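Local coordinates for protein beta-N-acetylhexosaminidase (Thermotoga neapolitana, PDB 5BZA) that probably hydrolyses terminal non-reducing N-acetyl-D-hexosamine residues from N-acetyl-beta-D-hexosaminides, as a glycoside hydrolase family 3 enzyme, and binds metal ions, at residues Leu8-Phe13 against Met272-Asn277; Ala30-Tyr35 against Gly56-Ser61; Arg345-Leu350 against Leu399-Val404; Asp393-Glu398 against Leu418-Asp423. One frame throughout, in Å; residues are numbered along the deposited sequence.

Interaction 1. Residues Leu8-Phe13 against Met272-Asn277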
loop_
_atom_site.group_PDB
_atom_site.type_symbol
_atom_site.label_atom_id
_atom_site.label_comp_id
_atom_site.label_asym_id
_atom_site.label_seq_id
_atom_site.Cartn_x
_atom_site.Cartn_y
_atom_site.Cartn_z
ATOM N N LEU B 8 26.853 7.471 14.001
ATOM C CA LEU B 8 26.173 7.971 15.181
ATOM C C LEU B 8 25.018 8.896 14.805
ATOM O O LEU B 8 24.496 9.619 15.658
ATOM C CB LEU B 8 27.156 8.708 16.111
ATOM C CG LEU B 8 27.845 7.847 17.182
ATOM C CD1 LEU B 8 28.597 6.708 16.537
ATOM C CD2 LEU B 8 28.759 8.664 18.126
ATOM N N PHE B 9 24.590 8.851 13.545
ATOM C CA PHE B 9 23.496 9.722 13.113
ATOM C C PHE B 9 22.393 9.001 12.370
ATOM O O PHE B 9 22.655 8.122 11.547
ATOM C CB PHE B 9 24.027 10.855 12.244
ATOM C CG PHE B 9 24.864 11.819 13.024
ATOM C CD1 PHE B 9 24.256 12.760 13.847
ATOM C CD2 PHE B 9 26.256 11.767 12.963
ATOM C CE1 PHE B 9 25.016 13.623 14.579
ATOM C CE2 PHE B 9 27.027 12.650 13.696
ATOM C CZ PHE B 9 26.411 13.573 14.504
ATOM N N PHE B 10 21.170 9.427 12.672
ATOM C CA PHE B 10 19.964 8.914 12.082
ATOM C C PHE B 10 19.255 10.133 11.517
ATOM O O PHE B 10 18.861 11.006 12.287
ATOM C CB PHE B 10 19.075 8.209 13.120
ATOM C CG PHE B 10 18.310 7.028 12.548
ATOM C CD1 PHE B 10 17.393 7.218 11.491
ATOM C CD2 PHE B 10 18.482 5.742 13.075
ATOM C CE1 PHE B 10 16.666 6.138 10.960
ATOM C CE2 PHE B 10 17.762 4.646 12.533
ATOM C CZ PHE B 10 16.854 4.853 11.471
ATOM N N CYS B 11 19.100 10.224 10.193
ATOM C CA CYS B 11 18.543 11.465 9.589
ATOM C C CYS B 11 17.195 11.325 8.895
ATOM O O CYS B 11 16.990 10.416 8.098
ATOM C CB CYS B 11 19.508 12.080 8.549
ATOM S SG CYS B 11 21.230 12.417 9.092
ATOM N N GLY B 12 16.323 12.282 9.148
ATOM C CA GLY B 12 15.024 12.373 8.518
ATOM C C GLY B 12 15.140 13.073 7.162
ATOM O O GLY B 12 15.943 14.019 6.992
ATOM N N PHE B 13 14.393 12.538 6.185
ATOM C CA PHE B 13 14.361 13.055 4.824
ATOM C C PHE B 13 12.958 13.364 4.414
ATOM O O PHE B 13 12.118 12.470 4.327
ATOM C CB PHE B 13 14.963 12.066 3.865
ATOM C CG PHE B 13 16.422 11.864 4.054
ATOM C CD1 PHE B 13 16.897 10.978 5.018
ATOM C CD2 PHE B 13 17.332 12.522 3.251
ATOM C CE1 PHE B 13 18.225 10.759 5.165
ATOM C CE2 PHE B 13 18.670 12.292 3.399
ATOM C CZ PHE B 13 19.106 11.411 4.352
ATOM N N MET B 272 22.713 6.696 18.888
ATOM C CA MET B 272 22.450 7.395 17.644
ATOM C C MET B 272 21.668 8.647 17.859
ATOM O O MET B 272 20.585 8.626 18.441
ATOM C CB MET B 272 21.688 6.516 16.639
ATOM C CG MET B 272 22.480 5.360 16.105
ATOM S SD MET B 272 21.707 4.500 14.704
ATOM C CE MET B 272 22.246 5.547 13.347
ATOM N N ILE B 273 22.192 9.730 17.307
ATOM C CA ILE B 273 21.490 11.005 17.327
ATOM C C ILE B 273 20.494 11.121 16.163
ATOM O O ILE B 273 20.897 11.048 15.012
ATOM C CB ILE B 273 22.491 12.135 17.291
ATOM C CG1 ILE B 273 23.304 12.048 18.592
ATOM C CG2 ILE B 273 21.761 13.441 17.111
ATOM C CD1 ILE B 273 24.540 12.906 18.660
ATOM N N LEU B 274 19.201 11.272 16.477
ATOM C CA LEU B 274 18.176 11.424 15.456
ATOM C C LEU B 274 17.992 12.914 15.097
ATOM O O LEU B 274 17.778 13.752 15.982
ATOM C CB LEU B 274 16.863 10.790 15.931
ATOM C CG LEU B 274 15.655 10.860 14.986
ATOM C CD1 LEU B 274 15.848 9.872 13.799
ATOM C CD2 LEU B 274 14.324 10.599 15.648
ATOM N N LEU B 275 18.204 13.256 13.820
ATOM C CA LEU B 275 17.887 14.588 13.262
ATOM C C LEU B 275 16.655 14.539 12.420
ATOM O O LEU B 275 16.561 13.663 11.573
ATOM C CB LEU B 275 19.016 15.110 12.398
ATOM C CG LEU B 275 20.331 15.130 13.150
ATOM C CD1 LEU B 275 21.435 15.556 12.225
ATOM C CD2 LEU B 275 20.172 16.086 14.383
ATOM N N ASP B 276 15.744 15.487 12.563
ATOM C CA ASP B 276 14.528 15.398 11.776
ATOM C C ASP B 276 14.720 16.073 10.418
ATOM O O ASP B 276 13.771 16.168 9.642
ATOM C CB ASP B 276 13.302 15.966 12.528
ATOM C CG ASP B 276 13.383 17.447 12.742
ATOM O OD1 ASP B 276 14.452 18.023 12.486
ATOM O OD2 ASP B 276 12.385 18.043 13.212
ATOM N N ASN B 277 15.956 16.487 10.137
ATOM C CA ASN B 277 16.316 17.177 8.911
ATOM C C ASN B 277 17.752 16.861 8.490
ATOM O O ASN B 277 18.689 17.265 9.171
ATOM C CB ASN B 277 16.161 18.681 9.070
ATOM C CG ASN B 277 16.261 19.423 7.755
ATOM O OD1 ASN B 277 16.796 18.905 6.746
ATOM N ND2 ASN B 277 15.757 20.660 7.748
#
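The Phe9 ring runs alongside Ile273 on the same face of the sheet, Phe9 CD1 resting 3.9 Å from Ile273 CB. Phe9 CG stands anti to its carbonyl carbon (chi1 -68°), a torsion that also brings CD1 to 4.3 Å from Leu275 CD1. Helix 281-293 covers this side through Leu281 and Leu288, so an alanine at Phe9 would lose the ring that reaches Ile273, Leu275 and that helix, and would probably loosen the outer layer here. On the other face, Phe10 and Leu274 also run alongside, with Phe10 CB 3.7 Å from Leu274 CD1. Met272 crosses Phe10 obliquely: bent at chi3 (84°), it makes a Met-aromatic contact with SD 5.1 Å from the Phe10 ring centroid and sets CE 3.2 Å from Phe9 O. The strands are parallel, 14° apart, and are the first and last strands of the TIM barrel. Four backbone bonds join them: Ile273 N to Leu8 O, Phe10 N to Ile273 O, Leu275 N to Phe10 O and Gly12 N to Leu275 O. Main-chain polarity is thus paired between strands distant in sequence, leaving hydrocarbon and sulfur to fill both faces of this buried seam.

Interaction 2. Residues Ala30-Tyr35 against Gly56-Ser61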
loop_
_atom_site.group_PDB
_atom_site.type_symbol
_atom_site.label_atom_id
_atom_site.label_comp_id
_atom_site.label_asym_id
_atom_site.label_seq_id
_atom_site.Cartn_x
_atom_site.Cartn_y
_atom_site.Cartn_z
ATOM N N ALA B 30 24.268 6.307 9.297
ATOM C CA ALA B 30 23.904 4.907 9.298
ATOM C C ALA B 30 22.390 4.750 9.225
ATOM O O ALA B 30 21.890 3.702 8.772
ATOM C CB ALA B 30 24.456 4.213 10.546
ATOM N N GLY B 31 21.654 5.794 9.603
ATOM C CA GLY B 31 20.205 5.694 9.678
ATOM C C GLY B 31 19.449 6.690 8.803
ATOM O O GLY B 31 19.833 7.871 8.729
ATOM N N VAL B 32 18.368 6.205 8.162
ATOM C CA VAL B 32 17.561 6.991 7.253
ATOM C C VAL B 32 16.117 6.840 7.705
ATOM O O VAL B 32 15.579 5.722 7.795
ATOM C CB VAL B 32 17.727 6.500 5.741
ATOM C CG1 VAL B 32 16.648 7.107 4.817
ATOM C CG2 VAL B 32 19.119 6.813 5.195
ATOM N N LEU B 33 15.498 7.959 8.021
ATOM C CA LEU B 33 14.083 8.015 8.360
ATOM C C LEU B 33 13.434 8.737 7.209
ATOM O O LEU B 33 13.903 9.843 6.820
ATOM C CB LEU B 33 13.825 8.773 9.670
ATOM C CG LEU B 33 12.388 9.245 9.978
ATOM C CD1 LEU B 33 11.413 8.064 9.990
ATOM C CD2 LEU B 33 12.320 9.996 11.353
ATOM N N ILE B 34 12.394 8.121 6.652
ATOM C CA ILE B 34 11.776 8.643 5.465
ATOM C C ILE B 34 10.461 9.275 5.879
ATOM O O ILE B 34 9.590 8.619 6.462
ATOM C CB ILE B 34 11.552 7.540 4.385
ATOM C CG1 ILE B 34 12.861 6.798 4.090
ATOM C CG2 ILE B 34 10.947 8.147 3.116
ATOM C CD1 ILE B 34 12.680 5.694 3.055
ATOM N N TYR B 35 10.347 10.568 5.595
ATOM C CA TYR B 35 9.177 11.338 5.979
ATOM C C TYR B 35 8.112 11.414 4.853
ATOM O O TYR B 35 8.377 11.067 3.707
ATOM C CB TYR B 35 9.643 12.724 6.404
ATOM C CG TYR B 35 10.183 12.827 7.840
ATOM C CD1 TYR B 35 9.507 12.250 8.898
ATOM C CD2 TYR B 35 11.354 13.555 8.125
ATOM C CE1 TYR B 35 9.989 12.365 10.218
ATOM C CE2 TYR B 35 11.849 13.677 9.440
ATOM C CZ TYR B 35 11.159 13.077 10.484
ATOM O OH TYR B 35 11.623 13.190 11.798
ATOM N N GLY B 56 25.701 1.569 0.174
ATOM C CA GLY B 56 26.080 0.964 1.444
ATOM C C GLY B 56 24.936 0.427 2.300
ATOM O O GLY B 56 23.807 0.270 1.840
ATOM N N ARG B 57 25.241 0.104 3.543
ATOM C CA ARG B 57 24.245 -0.416 4.479
ATOM C C ARG B 57 23.624 0.726 5.260
ATOM O O ARG B 57 24.348 1.592 5.757
ATOM C CB ARG B 57 24.878 -1.416 5.461
ATOM C CG ARG B 57 25.448 -2.696 4.840
ATOM C CD ARG B 57 26.154 -3.539 5.915
ATOM N NE ARG B 57 27.082 -2.737 6.723
ATOM C CZ ARG B 57 27.467 -3.037 7.966
ATOM N NH1 ARG B 57 26.993 -4.126 8.569
ATOM N NH2 ARG B 57 28.321 -2.246 8.615
ATOM N N PHE B 58 22.291 0.754 5.329
ATOM C CA PHE B 58 21.593 1.765 6.089
ATOM C C PHE B 58 20.532 1.073 6.925
ATOM O O PHE B 58 19.958 0.088 6.482
ATOM C CB PHE B 58 20.904 2.795 5.202
ATOM C CG PHE B 58 21.805 3.501 4.249
ATOM C CD1 PHE B 58 22.016 2.985 2.950
ATOM C CD2 PHE B 58 22.399 4.715 4.611
ATOM C CE1 PHE B 58 22.814 3.664 2.038
ATOM C CE2 PHE B 58 23.198 5.399 3.720
ATOM C CZ PHE B 58 23.415 4.878 2.412
ATOM N N ILE B 59 20.259 1.614 8.112
ATOM C CA ILE B 59 19.034 1.335 8.834
ATOM C C ILE B 59 17.978 2.279 8.265
ATOM O O ILE B 59 18.176 3.508 8.291
ATOM C CB ILE B 59 19.194 1.570 10.372
ATOM C CG1 ILE B 59 20.389 0.770 10.890
ATOM C CG2 ILE B 59 17.901 1.183 11.109
ATOM C CD1 ILE B 59 20.806 1.131 12.277
ATOM N N VAL B 60 16.877 1.716 7.750
ATOM C CA VAL B 60 15.842 2.488 7.066
ATOM C C VAL B 60 14.541 2.367 7.834
ATOM O O VAL B 60 14.041 1.246 8.039
ATOM C CB VAL B 60 15.586 2.006 5.578
ATOM C CG1 VAL B 60 14.474 2.846 4.896
ATOM C CG2 VAL B 60 16.874 2.046 4.762
ATOM N N SER B 61 13.978 3.507 8.245
ATOM C CA SER B 61 12.887 3.473 9.183
ATOM C C SER B 61 11.745 4.405 8.757
ATOM O O SER B 61 11.927 5.320 7.934
ATOM C CB SER B 61 13.416 3.878 10.588
ATOM O OG SER B 61 12.481 3.511 11.577
#
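The Phe58 ring carries the aromatic part of this contact: it meets Val32 CG2 obliquely, its CD2 3.9 Å from that methyl, and Leu52 of helix 42-54 touches it as well. Phe58 CG is anti to its own carbonyl carbon (chi1 -57°), and Val32 CG2 is likewise anti to the Val32 carbonyl carbon. Tyr35, the residue at the N-cap position of the next helix, makes no contact with segment 56-61 but has Leu33 CG of its own segment over one face of its ring, 3.9 Å above the plane and nearer the ring's edge than its centre. Leu33 in turn sends CD1 across the contact to 3.5 Å from Ser61 O. Further along, Ile34 and Val60 cross obliquely, with Ile34 CD1 and Val60 CG1 3.8 Å apart.

The backbones run parallel at 17°, and Gly31, Val32 and Leu33 pair with Ile59, Val60 and Ser61. Ile59 N donates to Ala30 O at 2.7 Å, and Val32 N to Ile59 O and Ser61 N to Val32 O follow. The fourth bond, Ile34 N to Ser61 O, is longer at 3.1 Å. All four donors lie nearly along the C=O axes. Strand, helix 42-54 and strand form a beta-alpha-beta crossover unit of the TIM barrel: Val32 and Ile34 pack on that helix, while Leu33, Ile59 and Ser61 touch Phe10. Ser61 OG has a weak hydrogen bond to Met110 O on the next strand over. This buried seam thus carries its polar groups in pairs between hydrocarbon surfaces.

Interaction 3. Residues Arg345-Leu350 against Leu399-Val404. With CD (cadmium ion), chain T.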
loop_
_atom_site.group_PDB
_atom_site.type_symbol
_atom_site.label_atom_id
_atom_site.label_comp_id
_atom_site.label_asym_id
_atom_site.label_seq_id
_atom_site.Cartn_x
_atom_site.Cartn_y
_atom_site.Cartn_z
ATOM N N ARG B 345 16.126 26.353 -20.732
ATOM C CA ARG B 345 15.065 27.302 -21.114
ATOM C C ARG B 345 13.768 27.021 -20.400
ATOM O O ARG B 345 13.637 25.969 -19.786
ATOM C CB ARG B 345 14.774 27.247 -22.621
ATOM C CG ARG B 345 15.942 27.542 -23.529
ATOM C CD ARG B 345 15.478 27.346 -24.988
ATOM N NE ARG B 345 16.526 27.626 -25.978
ATOM C CZ ARG B 345 16.347 27.546 -27.302
ATOM N NH1 ARG B 345 15.157 27.222 -27.798
ATOM N NH2 ARG B 345 17.357 27.804 -28.125
ATOM N N GLU B 346 12.762 27.876 -20.586
ATOM C CA GLU B 346 11.502 27.662 -19.888
ATOM C C GLU B 346 10.680 26.726 -20.786
ATOM O O GLU B 346 10.719 26.836 -22.018
ATOM C CB GLU B 346 10.742 28.975 -19.661
ATOM C CG GLU B 346 11.565 30.129 -19.042
ATOM C CD GLU B 346 10.890 31.487 -19.308
ATOM O OE1 GLU B 346 11.495 32.348 -19.996
ATOM O OE2 GLU B 346 9.685 31.640 -18.943
ATOM N N VAL B 347 9.922 25.819 -20.181
ATOM C CA VAL B 347 9.349 24.732 -20.948
ATOM C C VAL B 347 7.853 24.916 -20.999
ATOM O O VAL B 347 7.229 25.308 -20.021
ATOM C CB VAL B 347 9.713 23.309 -20.364
ATOM C CG1 VAL B 347 8.972 22.209 -21.074
ATOM C CG2 VAL B 347 11.215 23.036 -20.484
ATOM N N VAL B 348 7.287 24.627 -22.169
ATOM C CA VAL B 348 5.865 24.611 -22.329
ATOM C C VAL B 348 5.493 23.132 -22.352
ATOM O O VAL B 348 6.084 22.356 -23.130
ATOM C CB VAL B 348 5.440 25.330 -23.630
ATOM C CG1 VAL B 348 3.965 25.117 -23.871
ATOM C CG2 VAL B 348 5.709 26.814 -23.498
ATOM N N LEU B 349 4.484 22.746 -21.575
ATOM C CA LEU B 349 4.161 21.330 -21.436
ATOM C C LEU B 349 2.841 21.029 -22.102
ATOM O O LEU B 349 1.796 21.605 -21.748
ATOM C CB LEU B 349 4.051 20.914 -19.969
ATOM C CG LEU B 349 5.263 20.964 -19.026
ATOM C CD1 LEU B 349 4.850 20.500 -17.631
ATOM C CD2 LEU B 349 6.431 20.123 -19.566
ATOM N N LEU B 350 2.876 20.070 -23.019
ATOM C CA LEU B 350 1.670 19.654 -23.693
ATOM C C LEU B 350 1.350 18.301 -23.131
ATOM O O LEU B 350 2.115 17.340 -23.316
ATOM C CB LEU B 350 1.862 19.586 -25.220
ATOM C CG LEU B 350 2.066 20.922 -25.932
ATOM C CD1 LEU B 350 2.247 20.777 -27.456
ATOM C CD2 LEU B 350 0.875 21.811 -25.623
ATOM N N LEU B 399 11.076 26.058 -25.333
ATOM C CA LEU B 399 11.230 24.609 -25.331
ATOM C C LEU B 399 9.879 24.029 -25.135
ATOM O O LEU B 399 9.121 24.493 -24.283
ATOM C CB LEU B 399 12.187 24.135 -24.242
ATOM C CG LEU B 399 12.711 22.685 -24.221
ATOM C CD1 LEU B 399 13.372 22.271 -25.542
ATOM C CD2 LEU B 399 13.727 22.541 -23.070
ATOM N N ILE B 400 9.552 23.036 -25.969
ATOM C CA ILE B 400 8.242 22.433 -25.892
ATOM C C ILE B 400 8.392 20.947 -25.638
ATOM O O ILE B 400 9.171 20.277 -26.320
ATOM C CB ILE B 400 7.430 22.675 -27.162
ATOM C CG1 ILE B 400 7.390 24.170 -27.479
ATOM C CG2 ILE B 400 6.009 22.176 -26.949
ATOM C CD1 ILE B 400 6.644 24.544 -28.780
ATOM N N PHE B 401 7.656 20.449 -24.640
ATOM C CA PHE B 401 7.633 19.021 -24.350
ATOM C C PHE B 401 6.287 18.508 -24.780
ATOM O O PHE B 401 5.280 18.808 -24.120
ATOM C CB PHE B 401 7.819 18.700 -22.855
ATOM C CG PHE B 401 9.213 18.937 -22.319
ATOM C CD1 PHE B 401 10.250 19.314 -23.151
ATOM C CD2 PHE B 401 9.496 18.683 -20.978
ATOM C CE1 PHE B 401 11.531 19.520 -22.653
ATOM C CE2 PHE B 401 10.794 18.864 -20.458
ATOM C CZ PHE B 401 11.813 19.284 -21.298
ATOM N N ASP B 402 6.248 17.716 -25.856
ATOM C CA ASP B 402 4.980 17.129 -26.280
ATOM C C ASP B 402 4.917 15.703 -25.715
ATOM O O ASP B 402 5.722 14.822 -26.052
ATOM C CB ASP B 402 4.845 17.172 -27.819
ATOM C CG ASP B 402 3.584 16.458 -28.353
ATOM O OD1 ASP B 402 2.624 16.201 -27.575
ATOM O OD2 ASP B 402 3.529 16.224 -29.604
ATOM N N PHE B 403 3.959 15.488 -24.824
ATOM C CA PHE B 403 3.796 14.168 -24.231
ATOM C C PHE B 403 2.794 13.407 -25.068
ATOM O O PHE B 403 1.564 13.521 -24.926
ATOM C CB PHE B 403 3.379 14.268 -22.763
ATOM C CG PHE B 403 4.485 14.759 -21.877
ATOM C CD1 PHE B 403 5.441 13.874 -21.391
ATOM C CD2 PHE B 403 4.639 16.106 -21.622
ATOM C CE1 PHE B 403 6.489 14.321 -20.609
ATOM C CE2 PHE B 403 5.693 16.557 -20.840
ATOM C CZ PHE B 403 6.614 15.661 -20.337
ATOM N N VAL B 404 3.361 12.642 -25.982
ATOM C CA VAL B 404 2.609 12.076 -27.093
ATOM C C VAL B 404 1.873 10.785 -26.720
ATOM O O VAL B 404 2.471 9.819 -26.244
ATOM C CB VAL B 404 3.528 11.788 -28.252
ATOM C CG1 VAL B 404 2.720 11.245 -29.419
ATOM C CG2 VAL B 404 4.331 13.054 -28.627
HETATM CD CD CD T . 13.576 32.253 -20.736
HETATM O O HOH W 1 15.875 31.845 -21.455
#
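Strands 347-350 and 399-404 run parallel, their axes 19° apart, with Val348 N bonded to Leu399 O, Phe401 N to Val348 O, Leu350 N to Phe401 O and Phe403 N to Leu350 O. They are neighbours in the sheet of the C-terminal alpha/beta domain, whose five parallel strands, counted from 347-352, follow the 2-1-3-4-5 order of flavodoxin-like sheets.

The face bearing Val347, Leu349, Leu399 and Phe401 includes a CH-pi contact. Val347 CG1 sits over the Phe401 ring, 3.5 Å from its centroid and 13° off the normal. The ring offers its face because it is turned to chi2 -5°. Val347's other methyl, CG2, lies 3.6 Å from Leu399 CD2. Leu349 runs alongside Phe401, its CD2 3.7 Å from Phe401 CD2, and also reaches the edge of the Phe403 ring in its plane. Phe378 meets the Phe401 ring edge-to-face, so an alanine at Phe401 would remove the surface under Val347 CG1 and Leu349 CD2 and would probably unsettle the packing with Phe378.

On the opposite face Leu350 CD1 reaches diagonally to Ile400 CG2, 4.0 Å away. Asp402 on the same side is buried, and its OD2 is met by His417 ND1. The amide of Phe403 approaches its acceptor in the carbonyl plane. At the edge of the same ring, Phe403 CD2 lies 3.3 Å from Leu350 O. Next to Val347 in the chain, Glu346 extends to the cadmium ion through OE1 at 2.2 Å, while its OE2 forms a salt bridge with Arg381 NE.

Interaction 4. Residues Asp393-Glu398 against Leu418-Asp423. With CD (cadmium ion), chain T.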
loop_
_atom_site.group_PDB
_atom_site.type_symbol
_atom_site.label_atom_id
_atom_site.label_comp_id
_atom_site.label_asym_id
_atom_site.label_seq_id
_atom_site.Cartn_x
_atom_site.Cartn_y
_atom_site.Cartn_z
ATOM N N ASP B 393 -3.035 21.996 -30.230
ATOM C CA ASP B 393 -3.174 23.174 -31.072
ATOM C C ASP B 393 -1.748 23.645 -31.337
ATOM O O ASP B 393 -0.819 23.211 -30.646
ATOM C CB ASP B 393 -4.002 24.278 -30.402
ATOM C CG ASP B 393 -5.455 23.867 -30.171
ATOM O OD1 ASP B 393 -5.888 22.859 -30.780
ATOM O OD2 ASP B 393 -6.179 24.594 -29.442
ATOM N N ASP B 394 -1.536 24.516 -32.316
ATOM C CA ASP B 394 -0.162 24.941 -32.551
ATOM C C ASP B 394 0.264 25.796 -31.357
ATOM O O ASP B 394 -0.574 26.428 -30.697
ATOM C CB ASP B 394 0.032 25.707 -33.862
ATOM C CG ASP B 394 1.519 25.804 -34.247
ATOM O OD1 ASP B 394 2.061 24.783 -34.749
ATOM O OD2 ASP B 394 2.155 26.862 -34.011
ATOM N N VAL B 395 1.548 25.761 -31.026
ATOM C CA VAL B 395 2.044 26.636 -29.975
ATOM C C VAL B 395 3.548 26.797 -30.131
ATOM O O VAL B 395 4.173 26.121 -30.942
ATOM C CB VAL B 395 1.686 26.092 -28.571
ATOM C CG1 VAL B 395 2.553 24.888 -28.219
ATOM C CG2 VAL B 395 1.795 27.207 -27.499
ATOM N N ASP B 396 4.127 27.731 -29.391
ATOM C CA ASP B 396 5.546 27.946 -29.502
ATOM C C ASP B 396 5.993 28.310 -28.096
ATOM O O ASP B 396 5.172 28.558 -27.214
ATOM C CB ASP B 396 5.901 29.051 -30.488
ATOM C CG ASP B 396 7.346 28.970 -30.941
ATOM O OD1 ASP B 396 8.037 27.997 -30.548
ATOM O OD2 ASP B 396 7.812 29.904 -31.638
ATOM N N GLY B 397 7.298 28.269 -27.884
ATOM C CA GLY B 397 7.890 28.516 -26.592
ATOM C C GLY B 397 9.365 28.299 -26.820
ATOM O O GLY B 397 9.810 27.972 -27.935
ATOM N N GLU B 398 10.145 28.494 -25.775
ATOM C CA GLU B 398 11.581 28.340 -25.913
ATOM C C GLU B 398 11.920 26.860 -25.981
ATOM O O GLU B 398 12.925 26.452 -26.583
ATOM C CB GLU B 398 12.275 29.001 -24.740
ATOM C CG GLU B 398 11.701 30.345 -24.468
ATOM C CD GLU B 398 12.246 30.914 -23.176
ATOM O OE1 GLU B 398 13.097 30.248 -22.542
ATOM O OE2 GLU B 398 11.808 32.010 -22.803
ATOM N N LEU B 418 3.199 17.025 -35.543
ATOM C CA LEU B 418 4.366 17.334 -36.385
ATOM C C LEU B 418 4.504 18.825 -36.730
ATOM O O LEU B 418 5.598 19.291 -37.087
ATOM C CB LEU B 418 4.312 16.523 -37.680
ATOM C CG LEU B 418 4.601 15.039 -37.475
ATOM C CD1 LEU B 418 4.245 14.296 -38.741
ATOM C CD2 LEU B 418 6.057 14.814 -37.084
ATOM N N SER B 419 3.399 19.565 -36.620
ATOM C CA SER B 419 3.408 21.024 -36.814
ATOM C C SER B 419 4.289 21.768 -35.814
ATOM O O SER B 419 4.725 22.894 -36.088
ATOM C CB SER B 419 1.993 21.606 -36.705
ATOM O OG SER B 419 1.035 20.841 -37.413
ATOM N N LEU B 420 4.518 21.175 -34.638
ATOM C CA LEU B 420 5.308 21.849 -33.612
ATOM C C LEU B 420 6.748 22.094 -34.121
ATOM O O LEU B 420 7.285 21.328 -34.932
ATOM C CB LEU B 420 5.309 21.029 -32.309
ATOM C CG LEU B 420 3.912 20.783 -31.712
ATOM C CD1 LEU B 420 3.964 19.808 -30.541
ATOM C CD2 LEU B 420 3.184 22.083 -31.350
ATOM N N PRO B 421 7.358 23.199 -33.690
ATOM C CA PRO B 421 8.701 23.566 -34.153
ATOM C C PRO B 421 9.725 22.493 -33.830
ATOM O O PRO B 421 10.070 22.261 -32.661
ATOM C CB PRO B 421 9.000 24.864 -33.396
ATOM C CG PRO B 421 8.000 24.931 -32.299
ATOM C CD PRO B 421 6.789 24.191 -32.762
ATOM N N SER B 422 10.211 21.835 -34.863
ATOM C CA SER B 422 11.162 20.752 -34.703
ATOM C C SER B 422 12.443 21.153 -33.966
ATOM O O SER B 422 13.119 20.325 -33.359
ATOM C CB SER B 422 11.525 20.210 -36.096
ATOM O OG SER B 422 12.778 19.543 -36.074
ATOM N N ASP B 423 12.778 22.423 -34.008
ATOM C CA ASP B 423 14.033 22.858 -33.427
ATOM C C ASP B 423 13.994 22.904 -31.873
ATOM O O ASP B 423 15.022 22.871 -31.185
ATOM C CB ASP B 423 14.392 24.216 -33.997
ATOM C CG ASP B 423 15.850 24.307 -34.357
ATOM O OD1 ASP B 423 16.390 23.291 -34.848
ATOM O OD2 ASP B 423 16.462 25.382 -34.146
HETATM CD CD CD T . 13.576 32.253 -20.736
HETATM O O HOH W 1 15.875 31.845 -21.455
#
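The apolar part of this surface contact joins Leu420 to Val395. Leu420 CD2 reaches 4.3 Å from Val395 CG1 and 4.0 Å from Val395 N, so the leucine tip touches backbone as much as side chain.

Carbon meets oxygen at Pro421. The proline crosses Asp396 obliquely, its CG 3.5 Å from Asp396 OD1, and Pro421 CD lies 3.7 Å from Val395 O.

Polar atoms approach without joining: no hydrogen bond spans the two segments. Asp394, its CG anti to the backbone N (chi1 -165°), sets OD1 3.5 Å from Ser419 O, both acceptors, so no bond forms between them. Asp396 OD1 finds its donors elsewhere, taking a weak hydrogen bond from Gly397 N and a salt bridge from Arg424 NE.

Segment 393-398 is a loop, and 418-423 leaves the end of helix 411-418 as one. They deliver the chain to the amino ends of neighbouring parallel strands of the C-terminal alpha/beta sheet, the first loop entering strand 399-404 and the second strand 425-429. Val395 and Pro421 both rest on Ile400, and Leu420 on Asp402. Leu420 O is bonded by Arg442 NH1 and Pro421 O by Thr425 OG1, which ties the second loop to its surroundings.

Of these two segments only Glu398 binds the metal; Glu346 OE1 is a further ligand. The Glu398 carboxylate takes the cadmium ion through both oxygens, OE1 and OE2, each 2.7 Å from the metal, and water 1 is also bound, 2.4 Å from the ion.

Overall arrangement
Along the chain, interaction 2 is nested within the long loop that interaction 1 closes, and the two share the parallel sheet of the N-terminal TIM barrel, their centres 9 Å apart. Strands 9-13 and 31-34 are neighbours there, so four strands, 273-275, 9-13, 31-34 and 59-62, run consecutively around the barrel. Interactions 3 and 4 come later, in the C-terminal alpha/beta domain; their segments alternate in sequence, and their centres also lie 9 Å apart. Both reach the same cadmium ion, through Glu346 and Glu398. Between the two pairs the centres are 36 to 48 Å apart and the nearest atoms at least about 24 Å, so each pair belongs to the interior or surface of its own domain.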